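Local structure of Glyoxalase/bleomycin resistance protein/dioxygenase (Catenulispora acidiphila, 4N04) at residues Y24-G29 and R82-A87; E38-W43 and Y52-P57; Q65-E70 and I109-V114. The protein belongs to the vicinal oxygen chelate (glyoxalase/bleomycin resistance/dioxygenase) superfamily and may act as a dioxygenase. The protein carries 1 engineered substitution. One frame throughout, in Å; residues are numbered along the deposited sequence.

In the fold
From the N terminus the chain runs through strand 8-14 into helix 17-28, whose last turn opens contact 1. The loop that contact 1 eventually closes, at 82-87, contains the whole of contact 2, the hairpin of strands 40-46 and 49-55. Strand 64-69 then opens contact 3, and since its partner 109-114 comes only after 82-87, contacts 1 and 3 cross. Contacts 2 and 3 follow in series, one in each mixed four-stranded sheet, with centres about 21 Å apart and no touch. Contact 1 joins helix 17-28 to the loop after helix 72-81, and its Tyr24 packs on both Ile53 of contact 2 and Ile109 of contact 3, linking the two sheets.

Contact 1 (Y24-G29 and R82-A87); sequences YRSLLG and RGVEAA
Ser26 and Leu27, in the last turn of helix 17-28, lie against Arg82 and Val84 in the loop that leaves helix 72-81. The CA atoms of Ser26 and Arg82 stand 5.4 Å apart, and no backbone-to-backbone hydrogen bond joins the segments. Each helix is followed by a glycine with positive phi: Gly29 is the first residue beyond helix 17-28, and Gly83 is the C-prime residue of the Schellman motif that ends helix 72-81.

The Arg82 side chain carries the polar part. Its CD lies anti to CA (chi2 -175°), and a bend at chi3 (-70°) brings NE round to the helix end. NE donates to Ser26 O at 2.6 Å with an N-H...O angle of 164°; the donor approaches in the carbonyl plane, on a lone pair, and the oxygen lies close to the guanidinium plane. NH2 reaches the same Ser26 O only weakly and bonds to Leu27 O at 3.3 Å, this time from above the carbonyl plane. Gly29 CA sits over one face of the guanidinium, 3.1 Å above its plane and offset toward the rim.

Val84 supplies the apolar part. Its CG1 meets Ser26 CB at 3.6 Å, while CG2 lies 3.8 Å from Leu27 CA and also reaches Leu27 CB; the side chains of Leu27 and Val84 cross at about a right angle. Beyond, Leu27 packs on Tyr101 of strand 97-102, and Arg25 forms a salt bridge with Glu31.

Three donor-acceptor pairings, one weak, therefore hold the guanidinium edge-on to two carbonyls of the terminal helical turn. A positive group there probably offsets the partial negative charge of the helix end, and the in-plane bonds limit rotation of the guanidinium.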
ATOM      1  N   TYR A  24      -5.915   3.124  -2.431  1.00 43.34           N
ATOM      2  CA  TYR A  24      -5.393   2.352  -1.306  1.00 44.60           C
ATOM      3  C   TYR A  24      -6.458   1.445  -0.688  1.00 44.70           C
ATOM      4  O   TYR A  24      -6.152   0.356  -0.194  1.00 43.78           O
ATOM      5  CB  TYR A  24      -4.747   3.266  -0.252  1.00 42.66           C
ATOM      6  CG  TYR A  24      -3.355   3.733  -0.642  1.00 44.05           C
ATOM      7  CD1 TYR A  24      -2.225   3.007  -0.270  1.00 41.12           C
ATOM      8  CD2 TYR A  24      -3.179   4.878  -1.403  1.00 41.59           C
ATOM      9  CE1 TYR A  24      -0.950   3.417  -0.637  1.00 40.34           C
ATOM     10  CE2 TYR A  24      -1.940   5.299  -1.776  1.00 40.85           C
ATOM     11  CZ  TYR A  24      -0.810   4.568  -1.395  1.00 47.74           C
ATOM     12  OH  TYR A  24       0.435   5.000  -1.771  1.00 39.52           O
ATOM     13  N   ARG A  25      -7.708   1.895  -0.723  1.00 50.03           N
ATOM     14  CA  ARG A  25      -8.827   1.086  -0.251  1.00 55.58           C
ATOM     15  C   ARG A  25      -8.912  -0.205  -1.068  1.00 54.54           C
ATOM     16  O   ARG A  25      -8.899  -1.312  -0.511  1.00 45.83           O
ATOM     17  CB  ARG A  25     -10.140   1.863  -0.359  1.00 62.12           C
ATOM     18  CG  ARG A  25     -11.097   1.612   0.794  1.00 67.42           C
ATOM     19  CD  ARG A  25     -12.548   1.775   0.356  1.00 69.26           C
ATOM     20  NE  ARG A  25     -12.784   3.050  -0.313  1.00 68.01           N
ATOM     21  CZ  ARG A  25     -13.094   4.174   0.326  1.00 68.89           C
ATOM     22  NH1 ARG A  25     -13.197   4.173   1.651  1.00 68.47           N
ATOM     23  NH2 ARG A  25     -13.299   5.299  -0.356  1.00 67.03           N
ATOM     24  N   SER A  26      -8.984  -0.053  -2.388  1.00 51.18           N
ATOM     25  CA  SER A  26      -8.979  -1.198  -3.293  1.00 49.47           C
ATOM     26  C   SER A  26      -7.796  -2.127  -3.039  1.00 52.64           C
ATOM     27  O   SER A  26      -7.969  -3.333  -2.890  1.00 60.43           O
ATOM     28  CB  SER A  26      -8.965  -0.727  -4.744  1.00 50.19           C
ATOM     29  OG  SER A  26     -10.125   0.034  -5.049  1.00 54.46           O
ATOM     30  N   LEU A  27      -6.596  -1.564  -2.982  1.00 45.28           N
ATOM     31  CA  LEU A  27      -5.402  -2.369  -2.842  1.00 46.84           C
ATOM     32  C   LEU A  27      -5.439  -3.179  -1.551  1.00 52.25           C
ATOM     33  O   LEU A  27      -5.242  -4.398  -1.563  1.00 52.29           O
ATOM     34  CB  LEU A  27      -4.139  -1.488  -2.893  1.00 46.03           C
ATOM     35  CG  LEU A  27      -2.820  -2.179  -2.539  1.00 45.78           C
ATOM     36  CD1 LEU A  27      -2.386  -3.102  -3.673  1.00 48.11           C
ATOM     37  CD2 LEU A  27      -1.734  -1.175  -2.226  1.00 43.55           C
ATOM     38  N   LEU A  28      -5.688  -2.504  -0.435  1.00 53.51           N
ATOM     39  CA  LEU A  28      -5.619  -3.164   0.864  1.00 52.99           C
ATOM     40  C   LEU A  28      -6.905  -3.967   1.169  1.00 57.73           C
ATOM     41  O   LEU A  28      -6.898  -4.878   1.999  1.00 58.14           O
ATOM     42  CB  LEU A  28      -5.334  -2.139   1.968  1.00 49.22           C
ATOM     43  CG  LEU A  28      -4.071  -1.270   1.880  1.00 47.81           C
ATOM     44  CD1 LEU A  28      -4.184  -0.065   2.825  1.00 43.38           C
ATOM     45  CD2 LEU A  28      -2.811  -2.066   2.183  1.00 41.99           C
ATOM     46  N   GLY A  29      -7.998  -3.638   0.488  1.00 59.66           N
ATOM     47  CA  GLY A  29      -9.256  -4.318   0.724  1.00 62.97           C
ATOM     48  C   GLY A  29      -9.806  -4.069   2.117  1.00 64.39           C
ATOM     49  O   GLY A  29     -10.441  -4.930   2.725  1.00 65.90           O
ATOM     50  N   ARG A  82     -10.844  -6.032  -7.046  1.00 62.16           N
ATOM     51  CA  ARG A  82     -11.261  -4.688  -6.667  1.00 58.23           C
ATOM     52  C   ARG A  82     -10.639  -3.669  -7.606  1.00 54.67           C
ATOM     53  O   ARG A  82     -10.639  -2.471  -7.335  1.00 54.91           O
ATOM     54  CB  ARG A  82     -10.915  -4.393  -5.209  1.00 56.54           C
ATOM     55  CG  ARG A  82     -11.465  -5.428  -4.254  1.00 57.16           C
ATOM     56  CD  ARG A  82     -11.216  -5.062  -2.812  1.00 57.84           C
ATOM     57  NE  ARG A  82      -9.804  -5.164  -2.463  1.00 65.39           N
ATOM     58  CZ  ARG A  82      -9.222  -6.262  -1.992  1.00 61.34           C
ATOM     59  NH1 ARG A  82      -9.933  -7.368  -1.812  1.00 58.37           N
ATOM     60  NH2 ARG A  82      -7.929  -6.253  -1.696  1.00 58.80           N
ATOM     61  N   GLY A  83     -10.086  -4.173  -8.704  1.00 54.51           N
ATOM     62  CA  GLY A  83      -9.718  -3.338  -9.829  1.00 55.48           C
ATOM     63  C   GLY A  83      -8.322  -2.745  -9.884  1.00 57.87           C
ATOM     64  O   GLY A  83      -8.083  -1.874 -10.716  1.00 57.01           O
ATOM     65  N   VAL A  84      -7.403  -3.192  -9.026  1.00 59.97           N
ATOM     66  CA  VAL A  84      -6.020  -2.706  -9.105  1.00 60.34           C
ATOM     67  C   VAL A  84      -5.001  -3.806  -9.430  1.00 59.45           C
ATOM     68  O   VAL A  84      -4.952  -4.853  -8.777  1.00 57.36           O
ATOM     69  CB  VAL A  84      -5.585  -1.861  -7.857  1.00 70.61           C
ATOM     70  CG1 VAL A  84      -6.627  -0.802  -7.539  1.00 69.15           C
ATOM     71  CG2 VAL A  84      -5.327  -2.730  -6.637  1.00 71.78           C
ATOM     72  N   GLU A  85      -4.196  -3.563 -10.462  1.00 60.53           N
ATOM     73  CA  GLU A  85      -3.199  -4.540 -10.901  1.00 59.22           C
ATOM     74  C   GLU A  85      -1.789  -4.089 -10.545  1.00 54.94           C
ATOM     75  O   GLU A  85      -1.534  -2.900 -10.372  1.00 56.50           O
ATOM     76  CB  GLU A  85      -3.303  -4.780 -12.409  1.00 57.80           C
ATOM     77  CG  GLU A  85      -4.653  -5.314 -12.856  1.00 62.64           C
ATOM     78  CD  GLU A  85      -4.929  -6.716 -12.334  1.00 68.04           C
ATOM     79  OE1 GLU A  85      -4.030  -7.580 -12.457  1.00 71.86           O
ATOM     80  OE2 GLU A  85      -6.036  -6.950 -11.795  1.00 67.38           O
ATOM     81  N   ALA A  86      -0.877  -5.045 -10.428  1.00 47.04           N
ATOM     82  CA  ALA A  86       0.510  -4.726 -10.133  1.00 46.78           C
ATOM     83  C   ALA A  86       1.191  -4.063 -11.328  1.00 47.83           C
ATOM     84  O   ALA A  86       0.843  -4.327 -12.473  1.00 48.19           O
ATOM     85  CB  ALA A  86       1.270  -5.979  -9.717  1.00 48.24           C
ATOM     86  N   ALA A  87       2.152  -3.194 -11.046  1.00 42.82           N
ATOM     87  CA  ALA A  87       2.986  -2.612 -12.076  1.00 42.05           C
ATOM     88  C   ALA A  87       4.012  -3.641 -12.586  1.00 48.78           C
ATOM     89  O   ALA A  87       4.283  -3.732 -13.784  1.00 40.59           O
ATOM     90  CB  ALA A  87       3.693  -1.389 -11.527  1.00 41.85           C
TER

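Contact 2 (E38-W43 and Y52-P57)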
ATOM      1  N   GLU A  38      -9.068  15.576   7.612  1.00 58.28           N
ATOM      2  CA  GLU A  38      -9.835  15.354   6.391  1.00 62.86           C
ATOM      3  C   GLU A  38      -9.029  14.853   5.200  1.00 61.36           C
ATOM      4  O   GLU A  38      -9.558  14.125   4.366  1.00 64.86           O
ATOM      5  CB  GLU A  38     -10.632  16.584   5.991  1.00 75.27           C
ATOM      6  CG  GLU A  38     -12.014  16.200   5.509  1.00 90.14           C
ATOM      7  CD  GLU A  38     -12.659  17.256   4.645  1.00100.31           C
ATOM      8  OE1 GLU A  38     -11.912  18.074   4.054  1.00103.22           O
ATOM      9  OE2 GLU A  38     -13.910  17.256   4.556  1.00102.08           O
ATOM     10  N   THR A  39      -7.766  15.249   5.102  1.00 55.40           N
ATOM     11  CA  THR A  39      -6.923  14.717   4.041  1.00 56.74           C
ATOM     12  C   THR A  39      -5.819  13.786   4.576  1.00 51.99           C
ATOM     13  O   THR A  39      -4.672  13.832   4.136  1.00 47.53           O
ATOM     14  CB  THR A  39      -6.371  15.836   3.142  1.00 58.19           C
ATOM     15  OG1 THR A  39      -5.746  16.835   3.950  1.00 60.70           O
ATOM     16  CG2 THR A  39      -7.509  16.475   2.359  1.00 52.75           C
ATOM     17  N   GLU A  40      -6.208  12.919   5.508  1.00 47.42           N
ATOM     18  CA  GLU A  40      -5.312  11.951   6.118  1.00 50.36           C
ATOM     19  C   GLU A  40      -6.056  10.698   6.521  1.00 48.15           C
ATOM     20  O   GLU A  40      -7.065  10.757   7.215  1.00 46.02           O
ATOM     21  CB  GLU A  40      -4.659  12.533   7.356  1.00 59.17           C
ATOM     22  CG  GLU A  40      -3.182  12.657   7.227  1.00 69.39           C
ATOM     23  CD  GLU A  40      -2.483  12.770   8.558  1.00 75.97           C
ATOM     24  OE1 GLU A  40      -2.292  13.913   9.033  1.00 76.67           O
ATOM     25  OE2 GLU A  40      -2.125  11.709   9.119  1.00 78.06           O
ATOM     26  N   ALA A  41      -5.543   9.555   6.093  1.00 46.73           N
ATOM     27  CA  ALA A  41      -6.163   8.284   6.404  1.00 42.97           C
ATOM     28  C   ALA A  41      -5.093   7.301   6.865  1.00 47.44           C
ATOM     29  O   ALA A  41      -4.026   7.200   6.255  1.00 48.21           O
ATOM     30  CB  ALA A  41      -6.896   7.755   5.186  1.00 39.16           C
ATOM     31  N   VAL A  42      -5.391   6.589   7.943  1.00 37.30           N
ATOM     32  CA  VAL A  42      -4.494   5.620   8.548  1.00 36.90           C
ATOM     33  C   VAL A  42      -5.109   4.223   8.482  1.00 44.02           C
ATOM     34  O   VAL A  42      -6.273   4.040   8.833  1.00 45.96           O
ATOM     35  CB  VAL A  42      -4.269   5.952  10.032  1.00 37.69           C
ATOM     36  CG1 VAL A  42      -3.396   4.906  10.701  1.00 37.24           C
ATOM     37  CG2 VAL A  42      -3.675   7.332  10.186  1.00 37.88           C
ATOM     38  N   TRP A  43      -4.340   3.246   8.011  1.00 41.22           N
ATOM     39  CA  TRP A  43      -4.751   1.849   8.074  1.00 37.33           C
ATOM     40  C   TRP A  43      -3.888   1.135   9.086  1.00 45.06           C
ATOM     41  O   TRP A  43      -2.656   1.194   9.016  1.00 43.89           O
ATOM     42  CB  TRP A  43      -4.556   1.133   6.744  1.00 37.71           C
ATOM     43  CG  TRP A  43      -5.531   1.453   5.685  1.00 38.32           C
ATOM     44  CD1 TRP A  43      -6.584   0.688   5.292  1.00 39.62           C
ATOM     45  CD2 TRP A  43      -5.531   2.602   4.837  1.00 43.22           C
ATOM     46  NE1 TRP A  43      -7.249   1.290   4.256  1.00 40.30           N
ATOM     47  CE2 TRP A  43      -6.627   2.472   3.959  1.00 44.36           C
ATOM     48  CE3 TRP A  43      -4.716   3.735   4.736  1.00 37.76           C
ATOM     49  CZ2 TRP A  43      -6.930   3.427   2.991  1.00 40.18           C
ATOM     50  CZ3 TRP A  43      -5.019   4.687   3.778  1.00 44.09           C
ATOM     51  CH2 TRP A  43      -6.113   4.526   2.915  1.00 43.79           C
ATOM     52  N   TYR A  52      -0.170   5.145   6.450  1.00 33.23           N
ATOM     53  CA  TYR A  52      -1.009   6.323   6.284  1.00 35.93           C
ATOM     54  C   TYR A  52      -0.716   7.145   5.030  1.00 38.82           C
ATOM     55  O   TYR A  52       0.426   7.235   4.581  1.00 43.56           O
ATOM     56  CB  TYR A  52      -0.994   7.208   7.540  1.00 33.78           C
ATOM     57  CG  TYR A  52       0.280   7.986   7.770  1.00 35.50           C
ATOM     58  CD1 TYR A  52       0.393   9.312   7.359  1.00 36.82           C
ATOM     59  CD2 TYR A  52       1.367   7.405   8.414  1.00 35.69           C
ATOM     60  CE1 TYR A  52       1.561  10.037   7.578  1.00 37.73           C
ATOM     61  CE2 TYR A  52       2.536   8.125   8.646  1.00 34.90           C
ATOM     62  CZ  TYR A  52       2.631   9.435   8.224  1.00 37.13           C
ATOM     63  OH  TYR A  52       3.796  10.143   8.442  1.00 37.84           O
ATOM     64  N   ILE A  53      -1.767   7.731   4.470  1.00 39.66           N
ATOM     65  CA  ILE A  53      -1.634   8.679   3.374  1.00 34.66           C
ATOM     66  C   ILE A  53      -2.024  10.076   3.850  1.00 37.52           C
ATOM     67  O   ILE A  53      -2.907  10.243   4.693  1.00 37.84           O
ATOM     68  CB  ILE A  53      -2.502   8.278   2.171  1.00 36.06           C
ATOM     69  CG1 ILE A  53      -3.984   8.286   2.564  1.00 37.89           C
ATOM     70  CG2 ILE A  53      -2.099   6.909   1.660  1.00 35.81           C
ATOM     71  CD1 ILE A  53      -4.934   7.923   1.433  1.00 39.59           C
ATOM     72  N   VAL A  54      -1.359  11.087   3.314  1.00 36.99           N
ATOM     73  CA  VAL A  54      -1.690  12.460   3.660  1.00 35.77           C
ATOM     74  C   VAL A  54      -1.528  13.302   2.409  1.00 38.46           C
ATOM     75  O   VAL A  54      -0.651  13.038   1.599  1.00 35.43           O
ATOM     76  CB  VAL A  54      -0.780  12.995   4.788  1.00 34.78           C
ATOM     77  CG1 VAL A  54       0.681  12.778   4.445  1.00 33.10           C
ATOM     78  CG2 VAL A  54      -1.067  14.475   5.067  1.00 35.97           C
ATOM     79  N   GLU A  55      -2.386  14.297   2.228  1.00 39.40           N
ATOM     80  CA  GLU A  55      -2.260  15.168   1.076  1.00 40.39           C
ATOM     81  C   GLU A  55      -1.098  16.157   1.276  1.00 39.79           C
ATOM     82  O   GLU A  55      -1.202  17.100   2.046  1.00 40.15           O
ATOM     83  CB  GLU A  55      -3.583  15.885   0.812  1.00 47.68           C
ATOM     84  CG  GLU A  55      -3.633  16.628  -0.514  1.00 55.42           C
ATOM     85  CD  GLU A  55      -5.039  17.096  -0.904  1.00 66.30           C
ATOM     86  OE1 GLU A  55      -5.209  18.311  -1.122  1.00 72.69           O
ATOM     87  OE2 GLU A  55      -5.968  16.261  -1.013  1.00 68.26           O
ATOM     88  N   ARG A  56       0.029  15.892   0.620  1.00 39.08           N
ATOM     89  CA  ARG A  56       1.145  16.837   0.562  1.00 42.55           C
ATOM     90  C   ARG A  56       1.673  16.737  -0.859  1.00 42.23           C
ATOM     91  O   ARG A  56       2.632  16.002  -1.124  1.00 41.37           O
ATOM     92  CB  ARG A  56       2.270  16.486   1.555  1.00 42.31           C
ATOM     93  CG  ARG A  56       1.807  15.970   2.901  1.00 47.43           C
ATOM     94  CD  ARG A  56       2.205  16.877   4.043  1.00 52.93           C
ATOM     95  NE  ARG A  56       3.617  16.789   4.430  1.00 50.87           N
ATOM     96  CZ  ARG A  56       4.485  17.783   4.270  1.00 52.03           C
ATOM     97  NH1 ARG A  56       5.744  17.656   4.655  1.00 42.56           N
ATOM     98  NH2 ARG A  56       4.080  18.919   3.718  1.00 59.15           N
ATOM     99  N   PRO A  57       1.015  17.439  -1.793  1.00 41.41           N
ATOM    100  CA  PRO A  57       1.304  17.237  -3.213  1.00 38.39           C
ATOM    101  C   PRO A  57       2.755  17.503  -3.587  1.00 43.12           C
ATOM    102  O   PRO A  57       3.235  16.900  -4.540  1.00 44.76           O
ATOM    103  CB  PRO A  57       0.343  18.210  -3.919  1.00 38.00           C
ATOM    104  CG  PRO A  57      -0.258  19.038  -2.849  1.00 40.32           C
ATOM    105  CD  PRO A  57      -0.188  18.262  -1.593  1.00 43.49           C
TER
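Glu40 and Val54, Ala41 and Ile53, and Val42 and Tyr52 pair across two antiparallel strands whose axes approach to 4.7 Å at 175°; Thr39 meets Glu55 just before the first strand. Three backbone hydrogen bonds join the segments. Glu55 N donates to Thr39 O at 3.0 Å, and Ala41 and Ile53 form a hydrogen-bonded pair through both their N-H groups, the bond from Ile53 N to Ala41 O measuring 2.9 Å. CA-H...O contacts from Val54 to Thr39 O, from Glu40 to Ile53 O and from Tyr52 to Ala41 O supplement them.

Apolar packing differs on the two faces. On the face of Ala41 and Ile53, Ile53 CG1 touches Ala41 CB, and its CD1 meets Trp43 CH2 at 3.9 Å, arriving at the indole edge near the ring plane. On the other face Val42 CG2 lies 3.8 Å from Tyr52 CB. The chain of Glu40 runs beside Val54, pointing the same way, with CG 3.4 Å from Val54 CB. At the end of the pairing Thr39 and Glu55 cross obliquely, their CB atoms 3.6 Å apart.

Polar side-chain ends look beyond the pair. Glu40 OE2 approaches Tyr52 CD1 obliquely, the carboxylate and ring planes 44° apart, and is hydrogen-bonded to the amine of a bound cyclohexylaminoethanesulfonate, probably from the crystallisation liquor. Glu55 CG lies anti to the backbone N (chi1 -170°) and the chain runs extended beyond it; OE2 accepts from Phe17 N at the start of helix 17-28.

These strands form the closing hairpin of a beta-alpha-beta-beta-beta module, the repeating unit of the vicinal oxygen chelate fold. Trp43 and Ile53 pack against helix 17-28, whereas Glu40, Val42, Tyr52 and Val54 occupy the opposite face, which in relatives lines the cavity; the ligand at Glu40 is consistent with a pocket there.

Contact 3 (Q65-E70 and I109-V114)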
ATOM      1  N   GLN A  65       7.272   1.748   0.110  1.00 31.86           N
ATOM      2  CA  GLN A  65       6.952   0.920   1.259  1.00 31.80           C
ATOM      3  C   GLN A  65       6.911  -0.539   0.825  1.00 32.62           C
ATOM      4  O   GLN A  65       6.437  -0.855  -0.264  1.00 36.33           O
ATOM      5  CB  GLN A  65       5.609   1.351   1.862  1.00 32.37           C
ATOM      6  CG  GLN A  65       5.448   2.863   2.069  1.00 32.36           C
ATOM      7  CD  GLN A  65       6.367   3.436   3.151  1.00 43.80           C
ATOM      8  OE1 GLN A  65       7.126   2.715   3.779  1.00 44.47           O
ATOM      9  NE2 GLN A  65       6.289   4.738   3.370  1.00 32.15           N
ATOM     10  N   THR A  66       7.425  -1.431   1.660  1.00 39.42           N
ATOM     11  CA  THR A  66       7.370  -2.851   1.335  1.00 39.54           C
ATOM     12  C   THR A  66       6.688  -3.647   2.435  1.00 38.87           C
ATOM     13  O   THR A  66       7.012  -3.492   3.613  1.00 38.48           O
ATOM     14  CB  THR A  66       8.769  -3.431   1.049  1.00 36.98           C
ATOM     15  OG1 THR A  66       9.371  -2.688  -0.012  1.00 37.34           O
ATOM     16  CG2 THR A  66       8.672  -4.874   0.633  1.00 36.97           C
ATOM     17  N   LEU A  67       5.724  -4.483   2.056  1.00 36.70           N
ATOM     18  CA  LEU A  67       5.101  -5.362   3.037  1.00 38.42           C
ATOM     19  C   LEU A  67       5.379  -6.807   2.667  1.00 42.94           C
ATOM     20  O   LEU A  67       5.102  -7.250   1.555  1.00 41.05           O
ATOM     21  CB  LEU A  67       3.590  -5.138   3.170  1.00 39.10           C
ATOM     22  CG  LEU A  67       2.891  -3.805   2.892  1.00 38.68           C
ATOM     23  CD1 LEU A  67       1.472  -3.824   3.448  1.00 39.73           C
ATOM     24  CD2 LEU A  67       3.649  -2.653   3.450  1.00 36.94           C
ATOM     25  N   ILE A  68       5.946  -7.535   3.612  1.00 41.96           N
ATOM     26  CA  ILE A  68       6.204  -8.944   3.415  1.00 47.51           C
ATOM     27  C   ILE A  68       5.052  -9.648   4.087  1.00 48.53           C
ATOM     28  O   ILE A  68       4.844  -9.478   5.286  1.00 47.60           O
ATOM     29  CB  ILE A  68       7.540  -9.359   4.051  1.00 47.34           C
ATOM     30  CG1 ILE A  68       8.690  -8.541   3.440  1.00 43.81           C
ATOM     31  CG2 ILE A  68       7.755 -10.841   3.889  1.00 49.34           C
ATOM     32  CD1 ILE A  68       8.708  -8.556   1.946  1.00 43.50           C
ATOM     33  N   VAL A  69       4.277 -10.398   3.312  1.00 50.00           N
ATOM     34  CA  VAL A  69       3.040 -10.980   3.834  1.00 55.72           C
ATOM     35  C   VAL A  69       3.080 -12.493   3.859  1.00 61.65           C
ATOM     36  O   VAL A  69       3.990 -13.108   3.318  1.00 60.20           O
ATOM     37  CB  VAL A  69       1.801 -10.527   3.032  1.00 49.81           C
ATOM     38  CG1 VAL A  69       1.717  -9.013   3.011  1.00 46.75           C
ATOM     39  CG2 VAL A  69       1.841 -11.076   1.631  1.00 50.32           C
ATOM     40  N   GLU A  70       2.082 -13.088   4.496  1.00 73.65           N
ATOM     41  CA  GLU A  70       1.956 -14.536   4.517  1.00 79.22           C
ATOM     42  C   GLU A  70       1.423 -15.032   3.180  1.00 75.09           C
ATOM     43  O   GLU A  70       1.971 -15.962   2.605  1.00 75.93           O
ATOM     44  CB  GLU A  70       1.035 -14.986   5.651  1.00 89.04           C
ATOM     45  CG  GLU A  70       1.509 -14.603   7.047  1.00 97.23           C
ATOM     46  CD  GLU A  70       0.726 -15.309   8.147  1.00108.35           C
ATOM     47  OE1 GLU A  70       0.778 -16.557   8.206  1.00112.56           O
ATOM     48  OE2 GLU A  70       0.052 -14.623   8.947  1.00112.45           O
ATOM     49  N   ILE A 109       4.391   0.696  -3.865  1.00 33.37           N
ATOM     50  CA  ILE A 109       4.018  -0.163  -2.755  1.00 33.45           C
ATOM     51  C   ILE A 109       4.299  -1.606  -3.141  1.00 37.38           C
ATOM     52  O   ILE A 109       3.593  -2.176  -3.974  1.00 39.01           O
ATOM     53  CB  ILE A 109       2.508  -0.044  -2.407  1.00 33.82           C
ATOM     54  CG1 ILE A 109       2.077   1.417  -2.385  1.00 33.03           C
ATOM     55  CG2 ILE A 109       2.210  -0.716  -1.081  1.00 34.10           C
ATOM     56  CD1 ILE A 109       2.703   2.212  -1.268  1.00 31.97           C
ATOM     57  N   ALA A 110       5.322  -2.198  -2.537  1.00 34.73           N
ATOM     58  CA  ALA A 110       5.699  -3.565  -2.879  1.00 36.35           C
ATOM     59  C   ALA A 110       5.245  -4.594  -1.847  1.00 37.39           C
ATOM     60  O   ALA A 110       5.199  -4.323  -0.640  1.00 36.61           O
ATOM     61  CB  ALA A 110       7.200  -3.673  -3.122  1.00 36.23           C
ATOM     62  N   PHE A 111       4.903  -5.775  -2.353  1.00 41.42           N
ATOM     63  CA  PHE A 111       4.482  -6.894  -1.528  1.00 41.34           C
ATOM     64  C   PHE A 111       5.340  -8.091  -1.840  1.00 46.57           C
ATOM     65  O   PHE A 111       5.416  -8.536  -2.986  1.00 50.54           O
ATOM     66  CB  PHE A 111       3.028  -7.246  -1.801  1.00 42.94           C
ATOM     67  CG  PHE A 111       2.057  -6.198  -1.363  1.00 41.55           C
ATOM     68  CD1 PHE A 111       1.465  -6.267  -0.116  1.00 46.95           C
ATOM     69  CD2 PHE A 111       1.726  -5.149  -2.203  1.00 44.95           C
ATOM     70  CE1 PHE A 111       0.563  -5.308   0.290  1.00 45.80           C
ATOM     71  CE2 PHE A 111       0.821  -4.183  -1.808  1.00 47.71           C
ATOM     72  CZ  PHE A 111       0.237  -4.258  -0.555  1.00 45.82           C
ATOM     73  N   GLY A 112       5.990  -8.616  -0.812  1.00 46.97           N
ATOM     74  CA  GLY A 112       6.821  -9.791  -0.965  1.00 47.16           C
ATOM     75  C   GLY A 112       6.340 -10.931  -0.095  1.00 51.64           C
ATOM     76  O   GLY A 112       5.321 -10.825   0.589  1.00 54.54           O
ATOM     77  N   GLU A 113       7.084 -12.027  -0.126  1.00 55.84           N
ATOM     78  CA  GLU A 113       6.744 -13.199   0.654  1.00 64.54           C
ATOM     79  C   GLU A 113       7.977 -14.033   0.959  1.00 69.64           C
ATOM     80  O   GLU A 113       8.967 -14.012   0.227  1.00 68.13           O
ATOM     81  CB  GLU A 113       5.707 -14.048  -0.080  1.00 72.17           C
ATOM     82  CG  GLU A 113       6.145 -14.516  -1.451  1.00 82.21           C
ATOM     83  CD  GLU A 113       5.301 -15.670  -1.971  1.00 96.51           C
ATOM     84  OE1 GLU A 113       4.275 -15.994  -1.331  1.00100.65           O
ATOM     85  OE2 GLU A 113       5.667 -16.259  -3.015  1.00101.86           O
ATOM     86  N   VAL A 114       7.893 -14.778   2.051  1.00 76.87           N
ATOM     87  CA  VAL A 114       8.978 -15.641   2.506  1.00 76.24           C
ATOM     88  C   VAL A 114       9.152 -16.887   1.612  1.00 76.00           C
ATOM     89  O   VAL A 114       8.225 -17.300   0.911  1.00 75.09           O
ATOM     90  CB  VAL A 114       8.734 -16.041   3.982  1.00 72.23           C
ATOM     91  CG1 VAL A 114       8.273 -14.815   4.776  1.00 66.31           C
ATOM     92  CG2 VAL A 114       7.685 -17.122   4.068  1.00 74.07           C
TER
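Ala110 O receives Leu67 N at 2.8 Å, the shortest hydrogen bond between these strands, with an N-H...O angle of 168°; Thr66 CA adds a CA-H...O contact to the same oxygen at 3.3 Å. Leu67 also accepts, through its O, from Gly112 N. The alternation continues on either side, from Ala110 N to Gln65 O and from Val69 N to Gly112 O. Such a register, with one residue bonding to two on the partner strand, identifies a parallel pair, and the axes agree, diverging by only 26°. These are the first and last strands of the second beta-alpha-beta-beta-beta module, paired in parallel as in the vicinal oxygen chelate fold.

On one face Leu67 and Phe111 lie side by side and point the same way. Leu67 CD1 meets Phe111 CE1 at 3.6 Å, obliquely to the ring, while Val69 CG1 approaches Phe111 CD1 at the ring edge, 4.2 Å away. On the other face Gly112 has no side chain, and Ile68 bends at chi2 (-51°) to place CD1 3.7 Å from Gly112 CA. Ile68 CG2 also reaches Val114 CG1 at 4.1 Å.

The face bearing Leu67 and Phe111 looks toward the helices: Phe111 packs on Leu72 and Val75 of helix 72-81 and on Leu27 of helix 17-28, and Ile109 touches Tyr24 and Leu27. Gln65 meets Ala10 and Val12 of strand 8-14, an outermost strand of the other sheet. Strand 64-69 is itself an edge strand, whereas strand 108-113 is interior, bonded on its second side to strand 97-102 through Ile109 with Tyr101 and Phe111 with Val99.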